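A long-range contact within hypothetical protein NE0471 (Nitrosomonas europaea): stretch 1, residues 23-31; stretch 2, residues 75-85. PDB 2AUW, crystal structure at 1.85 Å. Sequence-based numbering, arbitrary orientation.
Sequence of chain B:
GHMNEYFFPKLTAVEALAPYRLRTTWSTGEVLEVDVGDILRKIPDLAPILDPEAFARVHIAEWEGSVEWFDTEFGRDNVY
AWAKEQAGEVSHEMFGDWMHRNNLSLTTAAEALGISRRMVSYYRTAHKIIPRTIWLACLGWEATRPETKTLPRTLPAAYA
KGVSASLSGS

Stretch 1, residues 23-31: RTTWSTGEV
Stretch 2 75-85: GRDNVYAWAKE

Strand 23-26 is extended (phi -113 to -127°, psi 127 to 155°) and runs into a type I turn, Trp-26 to Gly-29, closed by Gly-29 N to Trp-26 O (3.0 Å) and flanked by Trp-26 N to Glu-30 O (3.0 Å); Gly-29 adopts phi/psi 91/-17, where a CB would jam against the preceding carbonyl. Helix 76-85 (phi near -60°, psi -33 to -51°; Tyr-80 N to Arg-76 O 2.9 Å), with Gly-75 as N-cap, crosses the strand at -112°, the axes 10.5 Å apart and the CA atoms of Thr-24 and Tyr-80 8.3 Å apart. Together the stretches bury 350 Å².

The apolar contact centres on Trp-26 (chi1 m, chi2 84°). Tyr-80 (chi1 t, chi2 88°) directs its ring edge at the indole face, with planes at 80°, six-membered ring centroids 4.8 Å apart and Tyr-80 CD1 3.5 Å from Trp-26 CD2. At the indole edge, Trp-26 CH2 lies 3.3 Å from Arg-76 O. Val-79 (t) places CG1 4.1 Å from Thr-24 CG2, a methyl-to-methyl contact between buried residues. Thr-24 (p) also accepts Trp-26 NE1 at OG1 (2.8 Å), satisfying the buried indole nitrogen.

Polar contacts converge on Glu-30 (m, t, chi3 -62°). Its OE1 accepts Tyr-80 OH (2.6 Å) and Thr-28 OG1 (2.7 Å), while OE2 forms a salt bridge with Lys-84 NZ (3.0 Å). Lys-84 starts sideways, but its long chain, folded m, m, t, p, brings the charge to the carboxylate.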

# COMPACT_ATOMS: atom_id res chain seq x y z
N ARG B 23 -23.93 19.34 0.03
CA ARG B 23 -22.60 19.79 0.39
C ARG B 23 -21.90 18.61 1.10
O ARG B 23 -22.45 18.03 2.03
CB ARG B 23 -22.66 21.00 1.33
CG ARG B 23 -21.27 21.49 1.72
CD ARG B 23 -21.32 22.57 2.79
NE ARG B 23 -22.26 23.62 2.43
CZ ARG B 23 -22.02 24.58 1.53
NH1 ARG B 23 -20.85 24.65 0.90
NH2 ARG B 23 -22.97 25.49 1.28
N THR B 24 -20.71 18.26 0.63
CA THR B 24 -20.02 17.05 1.12
C THR B 24 -18.69 17.49 1.70
O THR B 24 -18.00 18.29 1.10
CB THR B 24 -19.78 16.00 -0.00
OG1 THR B 24 -19.11 16.62 -1.11
CG2 THR B 24 -21.13 15.44 -0.48
N THR B 25 -18.36 16.96 2.88
CA THR B 25 -17.07 17.26 3.53
C THR B 25 -16.27 15.95 3.63
O THR B 25 -16.83 14.89 3.93
CB THR B 25 -17.27 17.86 4.95
OG1 THR B 25 -18.16 18.99 4.86
CG2 THR B 25 -15.93 18.31 5.52
N TRP B 26 -14.98 16.06 3.39
CA TRP B 26 -14.11 14.91 3.23
C TRP B 26 -12.90 14.99 4.17
O TRP B 26 -12.48 16.06 4.53
CB TRP B 26 -13.66 14.81 1.76
CG TRP B 26 -14.85 14.81 0.80
CD1 TRP B 26 -15.51 15.91 0.31
CD2 TRP B 26 -15.53 13.66 0.27
NE1 TRP B 26 -16.56 15.53 -0.50
CE2 TRP B 26 -16.61 14.15 -0.54
CE3 TRP B 26 -15.34 12.27 0.39
CZ2 TRP B 26 -17.47 13.29 -1.24
CZ3 TRP B 26 -16.22 11.40 -0.32
CH2 TRP B 26 -17.26 11.93 -1.13
N SER B 27 -12.34 13.82 4.50
CA SER B 27 -11.08 13.71 5.26
C SER B 27 -9.86 14.40 4.62
O SER B 27 -8.80 14.51 5.28
CB SER B 27 -10.77 12.23 5.48
OG SER B 27 -10.36 11.66 4.25
N THR B 28 -9.99 14.85 3.37
CA THR B 28 -8.96 15.61 2.68
C THR B 28 -8.97 17.09 3.06
O THR B 28 -8.11 17.85 2.62
CB THR B 28 -9.18 15.58 1.16
OG1 THR B 28 -10.52 16.03 0.92
CG2 THR B 28 -8.99 14.14 0.58
N GLY B 29 -9.97 17.48 3.83
CA GLY B 29 -10.24 18.89 4.12
C GLY B 29 -11.22 19.55 3.14
O GLY B 29 -11.83 20.57 3.48
N GLU B 30 -11.44 18.92 1.97
CA GLU B 30 -12.30 19.50 0.94
C GLU B 30 -13.76 19.57 1.35
O GLU B 30 -14.28 18.68 2.00
CB GLU B 30 -12.18 18.75 -0.40
CG GLU B 30 -10.82 18.79 -1.03
CD GLU B 30 -10.70 17.70 -2.08
OE1 GLU B 30 -10.81 16.52 -1.71
OE2 GLU B 30 -10.59 18.05 -3.26
N VAL B 31 -14.41 20.64 0.94
CA VAL B 31 -15.85 20.82 1.11
C VAL B 31 -16.37 21.06 -0.31
O VAL B 31 -16.00 22.03 -0.96
CB VAL B 31 -16.20 21.99 2.05
CG1 VAL B 31 -17.73 22.14 2.15
CG2 VAL B 31 -15.62 21.75 3.44
N GLY B 75 -22.60 5.48 -3.78
CA GLY B 75 -21.26 5.24 -3.21
C GLY B 75 -20.50 6.54 -3.03
O GLY B 75 -20.58 7.44 -3.89
N ARG B 76 -19.77 6.67 -1.92
CA ARG B 76 -19.05 7.95 -1.66
C ARG B 76 -18.05 8.25 -2.77
O ARG B 76 -17.88 9.40 -3.15
CB ARG B 76 -18.38 7.98 -0.26
CG ARG B 76 -17.22 7.03 -0.12
CD ARG B 76 -16.65 7.15 1.26
NE ARG B 76 -15.20 6.92 1.33
CZ ARG B 76 -14.61 5.73 1.33
NH1 ARG B 76 -13.27 5.64 1.42
NH2 ARG B 76 -15.34 4.62 1.21
N ASP B 77 -17.45 7.21 -3.36
CA ASP B 77 -16.44 7.41 -4.40
C ASP B 77 -17.07 8.02 -5.66
O ASP B 77 -16.47 8.90 -6.29
CB ASP B 77 -15.65 6.12 -4.70
CG ASP B 77 -16.56 4.93 -5.10
OD1 ASP B 77 -17.65 4.76 -4.52
OD2 ASP B 77 -16.17 4.18 -6.02
N ASN B 78 -18.24 7.52 -6.05
CA ASN B 78 -18.96 8.10 -7.21
C ASN B 78 -19.36 9.54 -6.90
O ASN B 78 -19.21 10.42 -7.73
CB ASN B 78 -20.20 7.28 -7.56
CG ASN B 78 -19.88 5.81 -7.73
OD1 ASN B 78 -18.94 5.44 -8.42
ND2 ASN B 78 -20.61 4.97 -7.03
N VAL B 79 -19.88 9.79 -5.70
CA VAL B 79 -20.29 11.17 -5.35
C VAL B 79 -19.12 12.14 -5.42
O VAL B 79 -19.23 13.23 -5.98
CB VAL B 79 -20.98 11.27 -3.97
CG1 VAL B 79 -21.21 12.75 -3.63
CG2 VAL B 79 -22.33 10.52 -4.02
N TYR B 80 -17.97 11.70 -4.89
CA TYR B 80 -16.74 12.51 -5.01
C TYR B 80 -16.39 12.82 -6.48
O TYR B 80 -16.15 13.99 -6.85
CB TYR B 80 -15.61 11.76 -4.28
CG TYR B 80 -14.36 12.54 -4.08
CD1 TYR B 80 -14.19 13.36 -2.94
CD2 TYR B 80 -13.32 12.46 -5.00
CE1 TYR B 80 -13.03 14.07 -2.74
CE2 TYR B 80 -12.15 13.20 -4.81
CZ TYR B 80 -12.02 14.00 -3.68
OH TYR B 80 -10.84 14.68 -3.52
N ALA B 81 -16.37 11.78 -7.32
CA ALA B 81 -16.12 11.95 -8.76
C ALA B 81 -17.08 12.96 -9.42
O ALA B 81 -16.63 13.81 -10.22
CB ALA B 81 -16.21 10.61 -9.48
N TRP B 82 -18.36 12.85 -9.10
CA TRP B 82 -19.38 13.76 -9.71
C TRP B 82 -19.13 15.18 -9.27
O TRP B 82 -19.30 16.12 -10.06
CB TRP B 82 -20.80 13.37 -9.31
CG TRP B 82 -21.15 11.96 -9.61
CD1 TRP B 82 -20.52 11.15 -10.50
CD2 TRP B 82 -22.20 11.19 -9.03
NE1 TRP B 82 -21.10 9.90 -10.50
CE2 TRP B 82 -22.13 9.90 -9.61
CE3 TRP B 82 -23.20 11.45 -8.08
CZ2 TRP B 82 -23.02 8.88 -9.26
CZ3 TRP B 82 -24.09 10.44 -7.75
CH2 TRP B 82 -23.97 9.16 -8.33
N ALA B 83 -18.71 15.34 -8.01
CA ALA B 83 -18.46 16.68 -7.48
C ALA B 83 -17.31 17.30 -8.25
O ALA B 83 -17.37 18.48 -8.66
CB ALA B 83 -18.14 16.61 -5.96
N LYS B 84 -16.25 16.51 -8.47
CA LYS B 84 -15.09 17.00 -9.25
C LYS B 84 -15.48 17.35 -10.70
O LYS B 84 -15.18 18.45 -11.22
CB LYS B 84 -13.94 15.99 -9.25
CG LYS B 84 -13.25 15.84 -7.87
CD LYS B 84 -12.98 17.21 -7.25
CE LYS B 84 -12.37 17.11 -5.85
NZ LYS B 84 -10.92 17.04 -6.03
N GLU B 85 -16.16 16.41 -11.35
CA GLU B 85 -16.59 16.57 -12.74
C GLU B 85 -17.50 17.80 -12.93
O GLU B 85 -17.29 18.62 -13.85
CB GLU B 85 -17.26 15.26 -13.19
CG GLU B 85 -16.25 14.10 -13.33
CD GLU B 85 -16.91 12.74 -13.42
OE1 GLU B 85 -18.14 12.72 -13.65
OE2 GLU B 85 -16.22 11.69 -13.27